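Local coordinates for glycosyl hydrolase family 62 protein (Coprinopsis cinerea, PDB 5B6T) that probably hydrolyses alpha-L-arabinofuranosyl side groups of arabinoxylan, acting as an alpha-L-arabinofuranosidase of glycoside hydrolase family 62, at residues V32-R37 / R93-V98; H39-T44 / A116-P121; L97-Q100 / Y106-N109; L268-S271 / T276-I279; A196-R201 / L284-Q289. One frame throughout, in Å; residues are numbered along the deposited sequence. Where two conformers were deposited one is given.

Contact 1: residues V32-R37 / R93-V98; sequences VYHDGR and RLWYLV
Trp95 reaches across from one blade to His34 and Val32 of the next in the five-bladed beta-propeller that family 62 enzymes share. Strands 25-34 and 94-100 belong to separate four-stranded sheets, and the CA atoms of Val32 and Trp95 are still 11.3 Å apart, so a large side chain is needed to span the gap; the indole supplies the length.

The aromatic part is an edge-to-face pair. The six-membered ring of Trp95 turns its edge to a face of the His34 imidazole, with the centroids 5.3 Å apart and the planes at 77°. His34 CG lies anti to its own backbone N (chi1 170°), which brings the imidazole round to meet that edge.

The apolar part is smaller: Val32 CG2 comes to 4.2 Å from Trp95 CZ3. A branched, compact residue suits this strand position, where Ile112 and Arg270 also touch it.

Backbone bonds hold His34 in a tight turn. This type I' turn runs from His34 to Arg37, with His34 N bonded to Arg37 O at 2.9 Å; of the two positive phi angles it requires, the one at Gly36 comes easily to glycine. A side-chain donor, His39 NE2, also bonds His34 O.

The imidazole is covered on both sides: Trp95 CZ2 stands 4.0 Å above the centre of one face, and Asp35 CG lies 3.6 Å from the plane on the other, displaced toward the rim.

Contact 2: residues H39-T44 / A116-P121; sequences HVFAST and AGWTAP
Trp118, in a loop, meets Phe41 of strand 37-46, and this pair carries the whole contact. Segment 116-121 lies in the link between the last two strands of one propeller blade, while Phe41 belongs to the neighbouring blade. The segment begins at Ala116 and Gly117 with the end of a short 3-10 turn, from which Trp118 sends its indole inward.

The phenyl ring and the five-membered ring of the indole stand almost perpendicular, with planes at 89°, but meet obliquely. Trp118 NE1 lies near the plane of the phenyl ring, at its edge, 3.7 Å from Phe41 CE2. Farther along the indole, Trp118 CZ2 is 3.8 Å from Phe41 CZ, so two neighbouring phenyl carbons share the approach. Trp118 also packs on Trp95 and Leu97, and Leu97 touches Phe41 as well.

At Thr119 the chain turns polar: OG1 accepts a hydrogen bond from the backbone N of Thr108, tying the loop to strand 104-109. Pro121, which has no backbone N-H to satisfy, then rests on Tyr99 as the chain leads into strand 122-123.

Because NE1 meets the rim of the phenyl ring and not its face, the geometry is not that of an N-H...pi bond; the contact rests on van der Waals packing of two buried rings.

Contact 3: residues L97-Q100 / Y106-N109; sequences LVYQ and YSTN
Leu97 and Ser107 form an antiparallel hydrogen-bonded pair in the hairpin of strands 94-100 and 104-109, the middle two strands of a four-stranded propeller blade. Leu97 N gives its hydrogen to Ser107 O at 2.9 Å, tilted 26° from the carbonyl plane, and Ser107 N returns one to Leu97 O at 2.8 Å, lying in that plane. Leu97 O also receives a CA-H...O contact from Tyr106. The next pair, Val98 with Tyr106, is non-hydrogen-bonded; Val98 CG2 packs against Tyr106 CB at 4.2 Å on the opposite face of the sheet from Leu97 and Ser107.

The side-chain chemistry centres on Ser107 OG. Tyr99 places CG between its backbone N and carbonyl carbon (chi1 51°), which sends the ring across to the neighbouring strand, where it also packs on Pro121. Its OH donates to Ser107 OG at 2.7 Å, and the serine oxygen lies in the plane of the phenol ring, at its edge. The serine hydroxyl is in turn bonded to Thr119 O. A small hydroxyl suits this relay, since it can accept one bond while donating another. An alanine in place of Tyr99 would leave Ser107 OG without this donor and would probably open a gap beside Pro121.

The relay from phenol through serine to a loop carbonyl thus satisfies two buried hydroxyls, and it adds a side-chain tie to the backbone bonding of Thr108 with Thr119 that already joins strand and loop.

Contact 4: residues L268-S271 / T276-I279; sequences LIRS and TLPI
Ile279 and Leu268 make the apolar half of this contact: Ile279 CD1 comes to 3.7 Å from Leu268 CD1, while Ile279 CG2 lies 4.1 Å from Leu268 CB. The isoleucine places CG1 between its backbone N and carbonyl carbon (chi1 58°), so that both of its branches can bear on the leucine, and it has the most surface covered of any residue here.

Arg270 works through its length. Its chain is extended from CG to NE and crosses Leu277, whose CD1 lies 3.3 Å above the guanidinium plane, offset toward the rim and 3.4 Å from Arg270 NE. The flat group thus offers a face to a methyl while its edge nitrogens bond elsewhere: NH2 forms a salt bridge with Glu267 and NH1 a hydrogen bond with Val86 O.

In the propeller this segment pair joins two neighbouring blades, since strand 266-268 edges one sheet and strand 278-279 runs parallel to strand 195-202 at the border of the next.

Ser271 supplies the backbone bond across the contact. Its N donates to Pro278 O at 2.9 Å from above the carbonyl plane, 41° out of it. Its hydroxyl instead bonds Asp203 OD2, and OG also packs 3.4 Å from Pro278 CB.

Contact 5: residues A196-R201 / L284-Q289; sequences AANVYR and LRYLYQ
Strands 195-202 and 285-290 lie in different sheets, their nearest CA atoms, of Asn198 and Tyr286, standing 11.1 Å apart, so it is side chains that must bridge them. They do so with one hydrogen bond: Tyr286 OH donates to Asn198 OD1 at 2.9 Å. The side chains reach out to each other head-on from the two sheets. The oxygen lies in the plane of the phenol ring, at its edge, and the hydroxyl lies in the carbonyl plane of the amide, with a C=O...donor angle of 149°. The amide and ring planes themselves are turned 84° apart.

Tyr286 sets CG trans to the backbone N (chi1 -161°), which carries the hydroxyl across to the asparagine. Asparagine suits the other end because its amide can accept and donate at once: ND2 bonds Gly266 O, so both polar ends of the buried group have partners and its rotation is fixed. Replacing Tyr286 by a phenylalanine would probably leave the amide oxygen without its mate and the group freer to turn.

The side chain of Asn198 is about 5 Å from a bound calcium ion, near the propeller centre. Around the bridge, Tyr286 stacks edge-to-face with Phe223 and packs on Leu309 of strand 305-311, while strand 266-268 supplies Leu268 beside the tyrosine and Glu267 beside the asparagine.

How the contacts relate
Contacts 1, 2 and 3 share one side of the propeller: contact 3 builds a blade from within by strand pairing, and contacts 1 and 2 dock that blade, by aromatic rings, against the sheet of strands 25-34 and 37-46. Strand 94-100 serves contacts 1 and 3. Contacts 4 and 5, centred about 9 Å apart, join another two blades, contact 4 lying within the loop that contact 5 closes. Contacts 1, 2, 3 and 5 are all buried. The centre of contact 5 lies nearest the centre of the chain, about 6 Å away, and it relies on a single polar bond; contact 4 is only partly buried and mixes charge, backbone and apolar packing.

Contact 1: residues V32-R37 / R93-V98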
# COMPACT_ATOMS: atom_id res chain seq x y z
N VAL A 32 -4.10 8.30 -5.66
CA VAL A 32 -5.38 8.59 -6.31
C VAL A 32 -5.21 9.70 -7.33
O VAL A 32 -4.35 10.58 -7.18
CB VAL A 32 -6.49 8.99 -5.31
CG1 VAL A 32 -6.85 7.83 -4.41
CG2 VAL A 32 -6.14 10.21 -4.48
N TYR A 33 -6.04 9.63 -8.37
CA TYR A 33 -6.17 10.70 -9.37
C TYR A 33 -7.45 11.45 -9.07
O TYR A 33 -8.52 10.85 -9.02
CB TYR A 33 -6.21 10.13 -10.77
CG TYR A 33 -6.05 11.18 -11.86
CD1 TYR A 33 -4.81 11.72 -12.15
CD2 TYR A 33 -7.15 11.62 -12.61
CE1 TYR A 33 -4.65 12.66 -13.15
CE2 TYR A 33 -7.01 12.58 -13.59
CZ TYR A 33 -5.76 13.08 -13.88
OH TYR A 33 -5.61 14.01 -14.90
N HIS A 34 -7.33 12.75 -8.84
CA HIS A 34 -8.48 13.56 -8.43
C HIS A 34 -8.32 14.96 -8.96
O HIS A 34 -7.24 15.58 -8.82
CB HIS A 34 -8.59 13.59 -6.90
CG HIS A 34 -9.59 14.56 -6.37
ND1 HIS A 34 -10.93 14.32 -6.40
CD2 HIS A 34 -9.44 15.78 -5.81
CE1 HIS A 34 -11.58 15.33 -5.86
NE2 HIS A 34 -10.70 16.24 -5.50
N ASP A 35 -9.39 15.43 -9.59
CA ASP A 35 -9.40 16.75 -10.22
C ASP A 35 -8.14 17.07 -11.01
O ASP A 35 -7.49 18.08 -10.80
CB ASP A 35 -9.70 17.79 -9.15
CG ASP A 35 -11.16 17.77 -8.77
OD1 ASP A 35 -11.95 17.05 -9.44
OD2 ASP A 35 -11.53 18.47 -7.80
N GLY A 36 -7.80 16.18 -11.93
CA GLY A 36 -6.76 16.41 -12.89
C GLY A 36 -5.33 16.25 -12.44
O GLY A 36 -4.41 16.62 -13.16
N ARG A 37 -5.13 15.71 -11.24
CA ARG A 37 -3.81 15.53 -10.69
C ARG A 37 -3.69 14.20 -9.98
O ARG A 37 -4.67 13.67 -9.41
CB ARG A 37 -3.48 16.62 -9.64
CG ARG A 37 -3.53 18.06 -10.11
CD ARG A 37 -3.20 18.99 -8.96
NE ARG A 37 -1.78 18.98 -8.60
CZ ARG A 37 -0.81 19.56 -9.32
NH1 ARG A 37 -1.08 20.19 -10.44
NH2 ARG A 37 0.44 19.50 -8.90
N ARG A 93 -18.03 12.71 3.79
CA ARG A 93 -17.47 13.77 2.94
C ARG A 93 -16.09 14.16 3.48
O ARG A 93 -15.71 15.35 3.54
CB ARG A 93 -18.44 14.96 2.84
CG ARG A 93 -19.75 14.55 2.15
CD ARG A 93 -20.89 15.53 2.31
NE ARG A 93 -20.50 16.91 2.07
CZ ARG A 93 -20.53 17.54 0.90
NH1 ARG A 93 -20.93 16.94 -0.23
NH2 ARG A 93 -20.13 18.81 0.85
N LEU A 94 -15.32 13.16 3.91
CA LEU A 94 -13.97 13.38 4.42
C LEU A 94 -13.02 12.38 3.77
O LEU A 94 -13.36 11.20 3.65
CB LEU A 94 -13.93 13.10 5.91
CG LEU A 94 -14.50 14.14 6.86
CD1 LEU A 94 -14.36 13.55 8.25
CD2 LEU A 94 -13.74 15.45 6.74
N TRP A 95 -11.83 12.85 3.40
CA TRP A 95 -10.73 11.97 3.05
C TRP A 95 -10.13 11.43 4.34
O TRP A 95 -10.04 12.13 5.38
CB TRP A 95 -9.65 12.69 2.25
CG TRP A 95 -10.09 13.19 0.92
CD1 TRP A 95 -10.65 14.39 0.65
CD2 TRP A 95 -9.96 12.50 -0.33
NE1 TRP A 95 -10.90 14.50 -0.70
CE2 TRP A 95 -10.48 13.36 -1.33
CE3 TRP A 95 -9.45 11.26 -0.71
CZ2 TRP A 95 -10.52 12.99 -2.66
CZ3 TRP A 95 -9.48 10.90 -2.06
CH2 TRP A 95 -10.02 11.77 -3.01
N TYR A 96 -9.74 10.15 4.29
CA TYR A 96 -8.99 9.48 5.34
C TYR A 96 -7.61 9.16 4.83
O TYR A 96 -7.44 8.81 3.63
CB TYR A 96 -9.68 8.19 5.82
CG TYR A 96 -10.78 8.42 6.82
CD1 TYR A 96 -11.97 8.99 6.45
CD2 TYR A 96 -10.60 8.07 8.15
CE1 TYR A 96 -12.97 9.24 7.39
CE2 TYR A 96 -11.58 8.31 9.08
CZ TYR A 96 -12.76 8.89 8.71
OH TYR A 96 -13.75 9.14 9.65
N LEU A 97 -6.63 9.25 5.73
CA LEU A 97 -5.26 8.79 5.51
C LEU A 97 -4.96 7.83 6.66
O LEU A 97 -4.91 8.25 7.83
CB LEU A 97 -4.28 9.97 5.53
CG LEU A 97 -2.87 9.66 5.04
CD1 LEU A 97 -2.85 9.32 3.54
CD2 LEU A 97 -1.91 10.81 5.33
N VAL A 98 -4.86 6.55 6.31
CA VAL A 98 -4.63 5.45 7.21
C VAL A 98 -3.15 5.13 7.17
O VAL A 98 -2.52 5.18 6.11
CB VAL A 98 -5.50 4.25 6.81
CG1 VAL A 98 -5.09 2.97 7.55
CG2 VAL A 98 -6.95 4.57 7.07

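Contact 2: residues H39-T44 / A116-P121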
# COMPACT_ATOMS: atom_id res chain seq x y z
N HIS A 39 -2.23 12.32 -6.76
CA HIS A 39 -1.98 12.62 -5.35
C HIS A 39 -1.32 11.38 -4.78
O HIS A 39 -1.96 10.34 -4.65
CB HIS A 39 -3.28 12.93 -4.61
CG HIS A 39 -4.05 14.03 -5.25
ND1 HIS A 39 -3.94 15.35 -4.87
CD2 HIS A 39 -4.90 14.01 -6.30
CE1 HIS A 39 -4.71 16.09 -5.64
NE2 HIS A 39 -5.30 15.31 -6.53
N VAL A 40 -0.04 11.50 -4.45
CA VAL A 40 0.71 10.38 -3.94
C VAL A 40 1.08 10.68 -2.48
O VAL A 40 1.58 11.77 -2.16
CB VAL A 40 1.98 10.12 -4.76
CG1 VAL A 40 2.91 9.09 -4.10
CG2 VAL A 40 1.62 9.71 -6.21
N PHE A 41 0.83 9.71 -1.61
CA PHE A 41 1.33 9.75 -0.23
C PHE A 41 2.34 8.65 -0.07
O PHE A 41 2.13 7.55 -0.58
CB PHE A 41 0.17 9.54 0.76
CG PHE A 41 -0.86 10.62 0.69
CD1 PHE A 41 -1.79 10.67 -0.34
CD2 PHE A 41 -0.86 11.63 1.64
CE1 PHE A 41 -2.70 11.72 -0.42
CE2 PHE A 41 -1.80 12.64 1.58
CZ PHE A 41 -2.72 12.67 0.57
N ALA A 42 3.46 8.93 0.62
CA ALA A 42 4.51 7.93 0.74
C ALA A 42 5.17 8.07 2.09
O ALA A 42 5.10 9.14 2.71
CB ALA A 42 5.53 8.13 -0.38
N SER A 43 5.82 6.98 2.52
CA SER A 43 6.73 7.05 3.67
C SER A 43 8.05 7.69 3.28
O SER A 43 8.60 7.39 2.24
CB SER A 43 7.06 5.65 4.22
OG SER A 43 5.88 4.93 4.47
N THR A 44 8.56 8.57 4.14
CA THR A 44 9.99 8.93 4.10
C THR A 44 10.74 7.98 5.04
O THR A 44 10.28 7.74 6.16
CB THR A 44 10.22 10.39 4.51
OG1 THR A 44 9.80 10.63 5.87
CG2 THR A 44 9.43 11.32 3.62
N ALA A 116 -1.73 20.63 4.39
CA ALA A 116 -1.59 21.21 5.73
C ALA A 116 -2.73 20.85 6.67
O ALA A 116 -2.58 21.03 7.90
CB ALA A 116 -1.47 22.73 5.63
N GLY A 117 -3.84 20.31 6.15
CA GLY A 117 -5.07 20.03 6.91
C GLY A 117 -5.17 18.67 7.56
O GLY A 117 -6.10 18.44 8.34
N TRP A 118 -4.24 17.77 7.29
CA TRP A 118 -4.36 16.42 7.89
C TRP A 118 -4.26 16.46 9.40
O TRP A 118 -3.30 17.00 9.97
CB TRP A 118 -3.34 15.49 7.29
CG TRP A 118 -3.62 15.18 5.84
CD1 TRP A 118 -2.98 15.69 4.74
CD2 TRP A 118 -4.63 14.30 5.34
NE1 TRP A 118 -3.53 15.19 3.59
CE2 TRP A 118 -4.55 14.33 3.93
CE3 TRP A 118 -5.58 13.48 5.94
CZ2 TRP A 118 -5.40 13.57 3.12
CZ3 TRP A 118 -6.42 12.74 5.16
CH2 TRP A 118 -6.30 12.75 3.75
N THR A 119 -5.24 15.84 10.05
CA THR A 119 -5.37 15.89 11.50
C THR A 119 -4.26 15.14 12.22
O THR A 119 -3.61 14.26 11.67
CB THR A 119 -6.74 15.33 11.95
OG1 THR A 119 -6.94 14.00 11.42
CG2 THR A 119 -7.86 16.22 11.51
N ALA A 120 -4.06 15.49 13.49
CA ALA A 120 -3.21 14.73 14.37
C ALA A 120 -3.76 13.29 14.50
O ALA A 120 -4.95 13.10 14.41
CB ALA A 120 -3.18 15.38 15.75
N PRO A 121 -2.88 12.29 14.69
CA PRO A 121 -3.33 10.90 14.59
C PRO A 121 -4.38 10.51 15.63
O PRO A 121 -4.32 10.95 16.82
CB PRO A 121 -2.07 10.10 14.83
CG PRO A 121 -0.94 11.00 14.48
CD PRO A 121 -1.42 12.38 14.85

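Contact 3: residues L97-Q100 / Y106-N109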
# COMPACT_ATOMS: atom_id res chain seq x y z
N LEU A 97 -6.63 9.25 5.73
CA LEU A 97 -5.26 8.79 5.51
C LEU A 97 -4.96 7.83 6.66
O LEU A 97 -4.91 8.25 7.83
CB LEU A 97 -4.28 9.97 5.53
CG LEU A 97 -2.87 9.66 5.04
CD1 LEU A 97 -2.85 9.32 3.54
CD2 LEU A 97 -1.91 10.81 5.33
N VAL A 98 -4.86 6.55 6.31
CA VAL A 98 -4.63 5.45 7.21
C VAL A 98 -3.15 5.13 7.17
O VAL A 98 -2.52 5.18 6.11
CB VAL A 98 -5.50 4.25 6.81
CG1 VAL A 98 -5.09 2.97 7.55
CG2 VAL A 98 -6.95 4.57 7.07
N TYR A 99 -2.56 4.85 8.33
CA TYR A 99 -1.12 4.57 8.44
C TYR A 99 -0.84 3.94 9.82
O TYR A 99 -1.78 3.75 10.62
CB TYR A 99 -0.29 5.87 8.26
CG TYR A 99 -0.77 7.00 9.15
CD1 TYR A 99 -1.73 7.89 8.70
CD2 TYR A 99 -0.22 7.22 10.41
CE1 TYR A 99 -2.19 8.91 9.49
CE2 TYR A 99 -0.66 8.27 11.21
CZ TYR A 99 -1.64 9.13 10.74
OH TYR A 99 -2.13 10.16 11.53
N GLN A 100 0.42 3.64 10.07
CA GLN A 100 0.81 3.07 11.37
C GLN A 100 1.66 4.08 12.14
O GLN A 100 2.43 4.85 11.56
CB GLN A 100 1.59 1.77 11.17
CG GLN A 100 2.97 1.97 10.57
CD GLN A 100 3.37 0.95 9.52
OE1 GLN A 100 2.55 0.42 8.79
NE2 GLN A 100 4.64 0.67 9.45
N TYR A 106 -5.13 6.89 11.90
CA TYR A 106 -5.67 7.63 10.78
C TYR A 106 -5.74 9.12 11.05
O TYR A 106 -5.82 9.55 12.22
CB TYR A 106 -7.08 7.13 10.42
CG TYR A 106 -8.10 7.39 11.51
CD1 TYR A 106 -8.26 6.47 12.56
CD2 TYR A 106 -8.87 8.55 11.51
CE1 TYR A 106 -9.16 6.70 13.58
CE2 TYR A 106 -9.80 8.78 12.52
CZ TYR A 106 -9.92 7.87 13.55
OH TYR A 106 -10.83 8.09 14.57
N SER A 107 -5.70 9.88 9.95
CA SER A 107 -6.00 11.31 9.92
C SER A 107 -7.16 11.55 8.97
O SER A 107 -7.43 10.73 8.08
CB SER A 107 -4.78 12.12 9.47
OG SER A 107 -3.72 11.97 10.37
N THR A 108 -7.82 12.68 9.11
CA THR A 108 -8.87 13.06 8.18
C THR A 108 -8.61 14.45 7.62
O THR A 108 -7.80 15.20 8.15
CB THR A 108 -10.27 13.04 8.82
OG1 THR A 108 -10.32 13.98 9.90
CG2 THR A 108 -10.58 11.65 9.31
N ASN A 109 -9.32 14.77 6.54
CA ASN A 109 -9.15 16.03 5.82
C ASN A 109 -10.30 16.20 4.84
O ASN A 109 -10.52 15.32 4.01
CB ASN A 109 -7.81 16.00 5.06
CG ASN A 109 -7.37 17.36 4.57
OD1 ASN A 109 -8.17 18.29 4.39
ND2 ASN A 109 -6.08 17.47 4.33

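Contact 4: residues L268-S271 / T276-I279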
# COMPACT_ATOMS: atom_id res chain seq x y z
N LEU A 268 -2.25 -0.35 -6.70
CA LEU A 268 -2.80 -0.28 -8.04
C LEU A 268 -3.48 1.07 -8.27
O LEU A 268 -4.06 1.68 -7.36
CB LEU A 268 -3.84 -1.38 -8.31
CG LEU A 268 -3.33 -2.81 -8.57
CD1 LEU A 268 -4.52 -3.79 -8.58
CD2 LEU A 268 -2.60 -2.91 -9.91
N ILE A 269 -3.42 1.54 -9.50
CA ILE A 269 -4.23 2.70 -9.87
C ILE A 269 -5.71 2.27 -9.85
O ILE A 269 -6.09 1.24 -10.44
CB ILE A 269 -3.84 3.25 -11.26
CG1 ILE A 269 -2.39 3.77 -11.32
CG2 ILE A 269 -4.79 4.33 -11.70
CD1 ILE A 269 -1.85 4.50 -10.12
N ARG A 270 -6.53 3.04 -9.14
CA ARG A 270 -7.92 2.67 -8.90
C ARG A 270 -8.87 3.21 -9.96
O ARG A 270 -8.51 4.08 -10.71
CB ARG A 270 -8.35 3.21 -7.52
CG ARG A 270 -7.39 2.88 -6.39
CD ARG A 270 -7.90 3.45 -5.08
NE ARG A 270 -6.81 3.52 -4.13
CZ ARG A 270 -6.81 4.30 -3.07
NH1 ARG A 270 -7.88 4.99 -2.74
NH2 ARG A 270 -5.72 4.38 -2.33
N SER A 271 -10.09 2.68 -10.00
CA SER A 271 -11.11 3.20 -10.89
C SER A 271 -11.96 4.25 -10.20
O SER A 271 -12.79 4.90 -10.86
CB SER A 271 -12.00 2.06 -11.37
OG SER A 271 -12.54 1.38 -10.27
N THR A 276 -14.72 2.06 -1.19
CA THR A 276 -14.85 0.70 -1.74
C THR A 276 -13.58 0.20 -2.40
O THR A 276 -13.50 -0.98 -2.78
CB THR A 276 -16.03 0.56 -2.72
OG1 THR A 276 -15.79 1.35 -3.89
CG2 THR A 276 -17.34 1.00 -2.06
N LEU A 277 -12.57 1.07 -2.53
CA LEU A 277 -11.27 0.66 -3.13
C LEU A 277 -11.45 -0.18 -4.42
O LEU A 277 -10.95 -1.31 -4.55
CB LEU A 277 -10.39 -0.08 -2.10
CG LEU A 277 -9.58 0.78 -1.12
CD1 LEU A 277 -8.49 1.55 -1.88
CD2 LEU A 277 -10.41 1.75 -0.29
N PRO A 278 -12.13 0.40 -5.42
CA PRO A 278 -12.34 -0.31 -6.67
C PRO A 278 -11.20 -0.20 -7.65
O PRO A 278 -10.52 0.84 -7.74
CB PRO A 278 -13.59 0.37 -7.23
CG PRO A 278 -13.47 1.78 -6.77
CD PRO A 278 -12.73 1.75 -5.46
N ILE A 279 -10.99 -1.28 -8.42
CA ILE A 279 -10.12 -1.27 -9.58
C ILE A 279 -10.89 -1.78 -10.80
O ILE A 279 -11.80 -2.58 -10.69
CB ILE A 279 -8.85 -2.13 -9.39
CG1 ILE A 279 -9.22 -3.59 -9.07
CG2 ILE A 279 -7.92 -1.53 -8.33
CD1 ILE A 279 -8.11 -4.58 -9.30

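Contact 5: residues A196-R201 / L284-Q289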
# COMPACT_ATOMS: atom_id res chain seq x y z
N ALA A 196 2.47 -5.72 3.58
CA ALA A 196 2.03 -4.87 2.47
C ALA A 196 0.88 -5.48 1.68
O ALA A 196 0.94 -5.59 0.45
CB ALA A 196 3.21 -4.54 1.56
N ALA A 197 -0.21 -5.72 2.37
CA ALA A 197 -1.46 -6.10 1.71
C ALA A 197 -2.08 -4.94 0.89
O ALA A 197 -1.96 -3.79 1.24
CB ALA A 197 -2.47 -6.61 2.72
N ASN A 198 -2.71 -5.32 -0.23
CA ASN A 198 -3.72 -4.49 -0.89
C ASN A 198 -4.97 -5.34 -1.06
O ASN A 198 -4.88 -6.54 -1.36
CB ASN A 198 -3.32 -4.03 -2.31
CG ASN A 198 -1.99 -3.31 -2.39
OD1 ASN A 198 -1.04 -3.85 -2.96
ND2 ASN A 198 -1.92 -2.08 -1.91
N VAL A 199 -6.11 -4.71 -0.86
CA VAL A 199 -7.40 -5.37 -1.07
C VAL A 199 -8.33 -4.43 -1.86
O VAL A 199 -8.56 -3.31 -1.47
CB VAL A 199 -8.07 -5.81 0.24
CG1 VAL A 199 -9.25 -6.73 -0.07
CG2 VAL A 199 -7.05 -6.51 1.12
N TYR A 200 -8.82 -4.94 -3.01
CA TYR A 200 -9.63 -4.14 -3.93
C TYR A 200 -10.90 -4.85 -4.36
O TYR A 200 -10.92 -6.08 -4.45
CB TYR A 200 -8.85 -3.85 -5.18
CG TYR A 200 -7.59 -3.05 -4.99
CD1 TYR A 200 -7.64 -1.70 -4.70
CD2 TYR A 200 -6.35 -3.65 -5.10
CE1 TYR A 200 -6.48 -0.95 -4.55
CE2 TYR A 200 -5.19 -2.92 -4.97
CZ TYR A 200 -5.26 -1.55 -4.67
OH TYR A 200 -4.09 -0.83 -4.54
N ARG A 201 -11.95 -4.06 -4.62
CA ARG A 201 -13.13 -4.56 -5.35
C ARG A 201 -12.81 -4.57 -6.83
O ARG A 201 -12.28 -3.59 -7.37
CB ARG A 201 -14.33 -3.67 -5.08
CG ARG A 201 -15.56 -3.96 -5.94
CD ARG A 201 -16.10 -5.36 -5.71
NE ARG A 201 -17.17 -5.67 -6.66
CZ ARG A 201 -18.41 -5.18 -6.59
NH1 ARG A 201 -18.78 -4.37 -5.61
NH2 ARG A 201 -19.30 -5.52 -7.54
N LEU A 284 -4.15 -2.69 -15.93
CA LEU A 284 -3.66 -2.51 -14.55
C LEU A 284 -2.35 -1.72 -14.57
O LEU A 284 -1.53 -1.88 -15.45
CB LEU A 284 -3.46 -3.85 -13.82
CG LEU A 284 -4.72 -4.45 -13.16
CD1 LEU A 284 -5.78 -4.85 -14.16
CD2 LEU A 284 -4.33 -5.66 -12.30
N ARG A 285 -2.18 -0.87 -13.56
CA ARG A 285 -0.96 -0.11 -13.34
C ARG A 285 -0.64 -0.18 -11.86
O ARG A 285 -1.53 0.05 -11.03
CB ARG A 285 -1.14 1.35 -13.77
CG ARG A 285 -1.38 1.57 -15.26
CD ARG A 285 -1.63 3.05 -15.55
NE ARG A 285 -3.03 3.41 -15.37
CZ ARG A 285 -3.51 4.66 -15.34
NH1 ARG A 285 -2.69 5.73 -15.41
NH2 ARG A 285 -4.82 4.83 -15.20
N TYR A 286 0.61 -0.50 -11.54
CA TYR A 286 1.02 -0.69 -10.15
C TYR A 286 2.14 0.26 -9.84
O TYR A 286 3.23 0.18 -10.40
CB TYR A 286 1.45 -2.15 -9.85
CG TYR A 286 1.44 -2.54 -8.39
CD1 TYR A 286 0.27 -2.58 -7.67
CD2 TYR A 286 2.62 -2.89 -7.72
CE1 TYR A 286 0.27 -2.93 -6.33
CE2 TYR A 286 2.62 -3.29 -6.40
CZ TYR A 286 1.44 -3.26 -5.70
OH TYR A 286 1.43 -3.61 -4.37
N LEU A 287 1.88 1.17 -8.90
CA LEU A 287 2.89 2.11 -8.41
C LEU A 287 3.59 1.40 -7.26
O LEU A 287 2.93 0.98 -6.31
CB LEU A 287 2.20 3.40 -7.93
CG LEU A 287 3.14 4.50 -7.43
CD1 LEU A 287 4.08 5.08 -8.47
CD2 LEU A 287 2.28 5.61 -6.84
N TYR A 288 4.90 1.22 -7.36
CA TYR A 288 5.60 0.32 -6.44
C TYR A 288 6.93 0.95 -6.03
O TYR A 288 7.36 1.96 -6.60
CB TYR A 288 5.80 -1.02 -7.11
CG TYR A 288 6.89 -1.04 -8.16
CD1 TYR A 288 6.68 -0.55 -9.46
CD2 TYR A 288 8.13 -1.58 -7.89
CE1 TYR A 288 7.67 -0.56 -10.42
CE2 TYR A 288 9.14 -1.59 -8.84
CZ TYR A 288 8.91 -1.08 -10.10
OH TYR A 288 9.90 -1.15 -11.07
N GLN A 289 7.59 0.32 -5.07
CA GLN A 289 8.94 0.68 -4.71
C GLN A 289 9.94 -0.39 -5.13
O GLN A 289 9.71 -1.61 -4.96
CB GLN A 289 9.09 0.93 -3.19
CG GLN A 289 8.78 -0.27 -2.31
CD GLN A 289 8.85 0.01 -0.83
OE1 GLN A 289 8.65 1.14 -0.37
NE2 GLN A 289 9.12 -1.05 -0.05